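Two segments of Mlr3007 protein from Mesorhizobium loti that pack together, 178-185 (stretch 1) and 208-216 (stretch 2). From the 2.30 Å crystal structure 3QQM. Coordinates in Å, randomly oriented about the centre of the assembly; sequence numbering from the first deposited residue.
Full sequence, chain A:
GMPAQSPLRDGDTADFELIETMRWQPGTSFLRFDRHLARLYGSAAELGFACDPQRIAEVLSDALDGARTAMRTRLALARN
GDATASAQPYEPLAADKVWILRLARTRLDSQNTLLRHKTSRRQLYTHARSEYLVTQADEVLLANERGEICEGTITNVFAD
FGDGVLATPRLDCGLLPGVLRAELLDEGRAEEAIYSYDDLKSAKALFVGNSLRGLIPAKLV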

ATOM      1  N   GLY A 178       3.654   2.644   4.021  1.00 12.73           N
ATOM      2  CA  GLY A 178       2.835   3.259   3.002  1.00 12.35           C
ATOM      3  C   GLY A 178       2.955   4.766   2.955  1.00 12.46           C
ATOM      4  O   GLY A 178       3.277   5.424   3.949  1.00 12.44           O
ATOM      5  N   VAL A 179       2.699   5.294   1.766  1.00 12.30           N
ATOM      6  CA  VAL A 179       2.740   6.708   1.481  1.00 12.22           C
ATOM      7  C   VAL A 179       1.555   7.463   2.133  1.00 12.15           C
ATOM      8  O   VAL A 179       1.736   8.543   2.644  1.00 12.05           O
ATOM      9  N   LEU A 180       0.351   6.921   2.081  1.00 11.87           N
ATOM     10  CA  LEU A 180      -0.749   7.573   2.777  1.00 12.24           C
ATOM     11  C   LEU A 180      -0.370   7.523   4.261  1.00 12.12           C
ATOM     12  O   LEU A 180      -0.417   8.522   4.955  1.00 12.00           O
ATOM     13  N   ARG A 181       0.064   6.352   4.709  1.00 12.16           N
ATOM     14  CA  ARG A 181       0.463   6.127   6.100  1.00 12.92           C
ATOM     15  C   ARG A 181       1.450   7.172   6.530  1.00 13.40           C
ATOM     16  O   ARG A 181       1.286   7.785   7.569  1.00 14.16           O
ATOM     17  N   ALA A 182       2.479   7.382   5.721  1.00 13.53           N
ATOM     18  CA  ALA A 182       3.485   8.370   6.032  1.00 13.78           C
ATOM     19  C   ALA A 182       2.876   9.772   6.134  1.00 14.41           C
ATOM     20  O   ALA A 182       3.242  10.556   7.005  1.00 15.00           O
ATOM     21  N   GLU A 183       1.979  10.122   5.225  1.00 14.78           N
ATOM     22  CA  GLU A 183       1.412  11.458   5.277  1.00 15.80           C
ATOM     23  C   GLU A 183       0.598  11.662   6.561  1.00 15.89           C
ATOM     24  O   GLU A 183       0.657  12.728   7.164  1.00 16.07           O
ATOM     25  N   LEU A 184      -0.167  10.649   6.950  1.00 15.69           N
ATOM     26  CA  LEU A 184      -0.990  10.743   8.136  1.00 16.33           C
ATOM     27  C   LEU A 184      -0.127  10.813   9.392  1.00 16.65           C
ATOM     28  O   LEU A 184      -0.503  11.470  10.363  1.00 17.25           O
ATOM     29  N   LEU A 185       1.028  10.146   9.377  1.00 16.57           N
ATOM     30  CA  LEU A 185       1.921  10.168  10.524  1.00 16.89           C
ATOM     31  C   LEU A 185       2.545  11.531  10.654  1.00 17.64           C
ATOM     32  O   LEU A 185       2.608  12.082  11.758  1.00 17.72           O
ATOM     33  N   VAL A 208      -8.864   1.249   6.487  1.00 15.60           N
ATOM     34  CA  VAL A 208      -7.695   0.695   5.808  1.00 14.59           C
ATOM     35  C   VAL A 208      -7.464   1.735   4.741  1.00 14.38           C
ATOM     36  O   VAL A 208      -8.398   2.431   4.350  1.00 14.18           O
ATOM     37  N   GLY A 209      -6.236   1.920   4.306  1.00 14.10           N
ATOM     38  CA  GLY A 209      -6.006   2.914   3.262  1.00 14.18           C
ATOM     39  C   GLY A 209      -4.714   2.794   2.518  1.00 13.88           C
ATOM     40  O   GLY A 209      -3.821   2.025   2.914  1.00 13.94           O
ATOM     41  N   ASN A 210      -4.655   3.498   1.387  1.00 13.67           N
ATOM     42  CA  ASN A 210      -3.470   3.570   0.567  1.00 13.21           C
ATOM     43  C   ASN A 210      -3.457   4.908  -0.150  1.00 13.35           C
ATOM     44  O   ASN A 210      -4.414   5.678  -0.061  1.00 12.97           O
ATOM     45  N   SER A 211      -2.348   5.208  -0.813  1.00 13.04           N
ATOM     46  CA  SER A 211      -2.214   6.490  -1.492  1.00 13.18           C
ATOM     47  C   SER A 211      -3.247   6.651  -2.610  1.00 13.33           C
ATOM     48  O   SER A 211      -3.751   7.727  -2.837  1.00 13.06           O
ATOM     49  N   LEU A 212      -3.532   5.565  -3.302  1.00 13.48           N
ATOM     50  CA  LEU A 212      -4.466   5.593  -4.387  1.00 14.33           C
ATOM     51  C   LEU A 212      -5.878   5.965  -3.940  1.00 15.03           C
ATOM     52  O   LEU A 212      -6.492   6.840  -4.529  1.00 15.20           O
ATOM     53  N   ARG A 213      -6.363   5.331  -2.880  1.00 15.58           N
ATOM     54  CA  ARG A 213      -7.760   5.544  -2.457  1.00 16.55           C
ATOM     55  C   ARG A 213      -8.018   6.400  -1.250  1.00 16.50           C
ATOM     56  O   ARG A 213      -9.158   6.748  -1.018  1.00 17.32           O
ATOM     57  N   GLY A 214      -6.997   6.760  -0.498  1.00 16.02           N
ATOM     58  CA  GLY A 214      -7.221   7.509   0.734  1.00 16.29           C
ATOM     59  C   GLY A 214      -7.760   6.527   1.783  1.00 16.46           C
ATOM     60  O   GLY A 214      -7.618   5.301   1.609  1.00 16.15           O
ATOM     61  N   LEU A 215      -8.341   7.040   2.885  1.00 16.81           N
ATOM     62  CA  LEU A 215      -8.917   6.168   3.922  1.00 17.04           C
ATOM     63  C   LEU A 215     -10.239   5.566   3.487  1.00 17.34           C
ATOM     64  O   LEU A 215     -11.093   6.227   2.870  1.00 17.79           O
ATOM     65  N   ILE A 216     -10.393   4.294   3.813  1.00 17.33           N
ATOM     66  CA  ILE A 216     -11.567   3.544   3.495  1.00 17.75           C
ATOM     67  C   ILE A 216     -12.169   3.028   4.802  1.00 18.68           C
ATOM     68  O   ILE A 216     -11.522   2.276   5.534  1.00 18.22           O
TER

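The contact is a small apolar one, burying 264 Å² in all, and no hydrogen bond crosses it. Its centre is L180, whose CA-to-CB bond points toward the second stretch. With chi1 t and chi2 p, a common leucine pairing, the side chain sets CD2 against the hairpin formed by strands 208-210 and 214-216. There L180 CD2 lies 3.5 Å from N210 O, 3.8 Å from G209 C and 3.6 Å from G214 C, so a methyl group packs largely against backbone. G209 makes this possible: a CB there would sit 2.8 Å from L180 CD2, a clash. G214 has a positive phi (75°), which by itself favours glycine, and G214 N donates to N210 O at 2.8 Å.

One helical turn on, L184 also has its CA-to-CB bond directed toward the hairpin, and takes the m,t rotamer; L184 CD1 meets L215 CD2 at 4.1 Å. L215, likewise m,t, leaves its backbone sideways, but its end comes nearer, bringing L215 CD2 to 4.2 Å from L180 CD2. At the helix start, V179 (t) places V179 CG1 3.7 Å from S211 OG, a hydroxyl hydrogen-bonded elsewhere in the structure. The CA-to-CB bond of N210 points away, and with chi1 p its side chain places N210 OD1 2.7 Å from R213 N, which donates to it, bracing the turn.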

ATOM      1  CB  VAL A 179       2.813   6.917  -0.041  1.00 12.55           C
ATOM      2  CG1 VAL A 179       2.346   8.330  -0.462  1.00 12.60           C
ATOM      3  CG2 VAL A 179       4.248   6.584  -0.536  1.00 11.63           C
ATOM      4  CB  LEU A 180      -2.074   6.859   2.542  1.00 12.02           C
ATOM      5  CG  LEU A 180      -3.244   7.374   3.393  1.00 13.04           C
ATOM      6  CD1 LEU A 180      -3.616   8.830   3.018  1.00 13.17           C
ATOM      7  CD2 LEU A 180      -4.482   6.489   3.315  1.00 12.74           C
ATOM      8  CB  ARG A 181       1.102   4.754   6.255  1.00 12.93           C
ATOM      9  CG  ARG A 181       1.623   4.426   7.647  1.00 13.21           C
ATOM     10  CD  ARG A 181       2.335   3.073   7.609  1.00 13.69           C
ATOM     11  NE  ARG A 181       2.862   2.652   8.907  1.00 12.93           N
ATOM     12  CZ  ARG A 181       4.035   3.005   9.396  1.00 12.87           C
ATOM     13  NH1 ARG A 181       4.844   3.812   8.709  1.00 12.91           N
ATOM     14  NH2 ARG A 181       4.404   2.550  10.594  1.00 13.64           N
ATOM     15  CB  ALA A 182       4.568   8.355   4.965  1.00 13.51           C
ATOM     16  CB  GLU A 183       0.540  11.744   4.059  1.00 16.35           C
ATOM     17  CG  GLU A 183       0.126  13.242   3.896  1.00 18.27           C
ATOM     18  CD  GLU A 183      -0.698  13.484   2.631  1.00 21.41           C
ATOM     19  OE1 GLU A 183      -1.818  12.941   2.526  1.00 22.44           O
ATOM     20  OE2 GLU A 183      -0.241  14.265   1.752  1.00 24.17           O
ATOM     21  CB  LEU A 184      -1.964   9.566   8.225  1.00 16.29           C
ATOM     22  CG  LEU A 184      -3.026   9.409   7.137  1.00 16.35           C
ATOM     23  CD1 LEU A 184      -3.751   8.093   7.358  1.00 16.42           C
ATOM     24  CD2 LEU A 184      -4.015  10.582   7.104  1.00 16.82           C
ATOM     25  CB  LEU A 185       3.011   9.083  10.420  1.00 16.54           C
ATOM     26  CG  LEU A 185       2.573   7.646  10.757  1.00 16.31           C
ATOM     27  CD1 LEU A 185       3.594   6.614  10.309  1.00 15.58           C
ATOM     28  CD2 LEU A 185       2.298   7.532  12.270  1.00 15.60           C
ATOM     29  CB  VAL A 208      -7.875  -0.721   5.232  1.00 14.73           C
ATOM     30  CG1 VAL A 208      -7.898  -1.758   6.380  1.00 14.10           C
ATOM     31  CG2 VAL A 208      -9.112  -0.821   4.332  1.00 14.14           C
ATOM     32  CB  ASN A 210      -3.333   2.389  -0.397  1.00 13.21           C
ATOM     33  CG  ASN A 210      -4.505   2.241  -1.347  1.00 13.49           C
ATOM     34  OD1 ASN A 210      -5.127   3.208  -1.770  1.00 14.15           O
ATOM     35  ND2 ASN A 210      -4.761   1.018  -1.733  1.00 13.22           N
ATOM     36  CB  SER A 211      -0.810   6.664  -2.069  1.00 12.67           C
ATOM     37  OG  SER A 211      -0.650   7.991  -2.527  1.00 13.11           O
ATOM     38  CB  LEU A 212      -4.508   4.241  -5.095  1.00 13.99           C
ATOM     39  CG  LEU A 212      -5.550   4.129  -6.202  1.00 14.95           C
ATOM     40  CD1 LEU A 212      -5.310   5.214  -7.293  1.00 13.53           C
ATOM     41  CD2 LEU A 212      -5.615   2.681  -6.797  1.00 13.86           C
ATOM     42  CB  ARG A 213      -8.436   4.187  -2.202  1.00 16.67           C
ATOM     43  CG  ARG A 213      -8.505   3.330  -3.414  1.00 18.15           C
ATOM     44  CD  ARG A 213      -9.467   2.165  -3.270  1.00 19.94           C
ATOM     45  NE  ARG A 213      -9.520   1.375  -4.513  1.00 21.10           N
ATOM     46  CZ  ARG A 213     -10.306   1.662  -5.542  1.00 22.68           C
ATOM     47  NH1 ARG A 213     -11.125   2.702  -5.506  1.00 23.45           N
ATOM     48  NH2 ARG A 213     -10.257   0.920  -6.629  1.00 24.40           N
ATOM     49  CB  LEU A 215      -9.125   6.912   5.238  1.00 17.67           C
ATOM     50  CG  LEU A 215      -7.859   7.270   6.003  1.00 17.25           C
ATOM     51  CD1 LEU A 215      -8.176   8.210   7.132  1.00 17.38           C
ATOM     52  CD2 LEU A 215      -7.157   5.986   6.510  1.00 16.19           C
ATOM     53  CB  ILE A 216     -11.230   2.359   2.609  1.00 17.56           C
ATOM     54  CG1 ILE A 216     -10.471   2.816   1.347  1.00 16.95           C
ATOM     55  CG2 ILE A 216     -12.510   1.596   2.228  1.00 17.31           C
ATOM     56  CD1 ILE A 216      -9.843   1.674   0.581  1.00 15.74           C
TER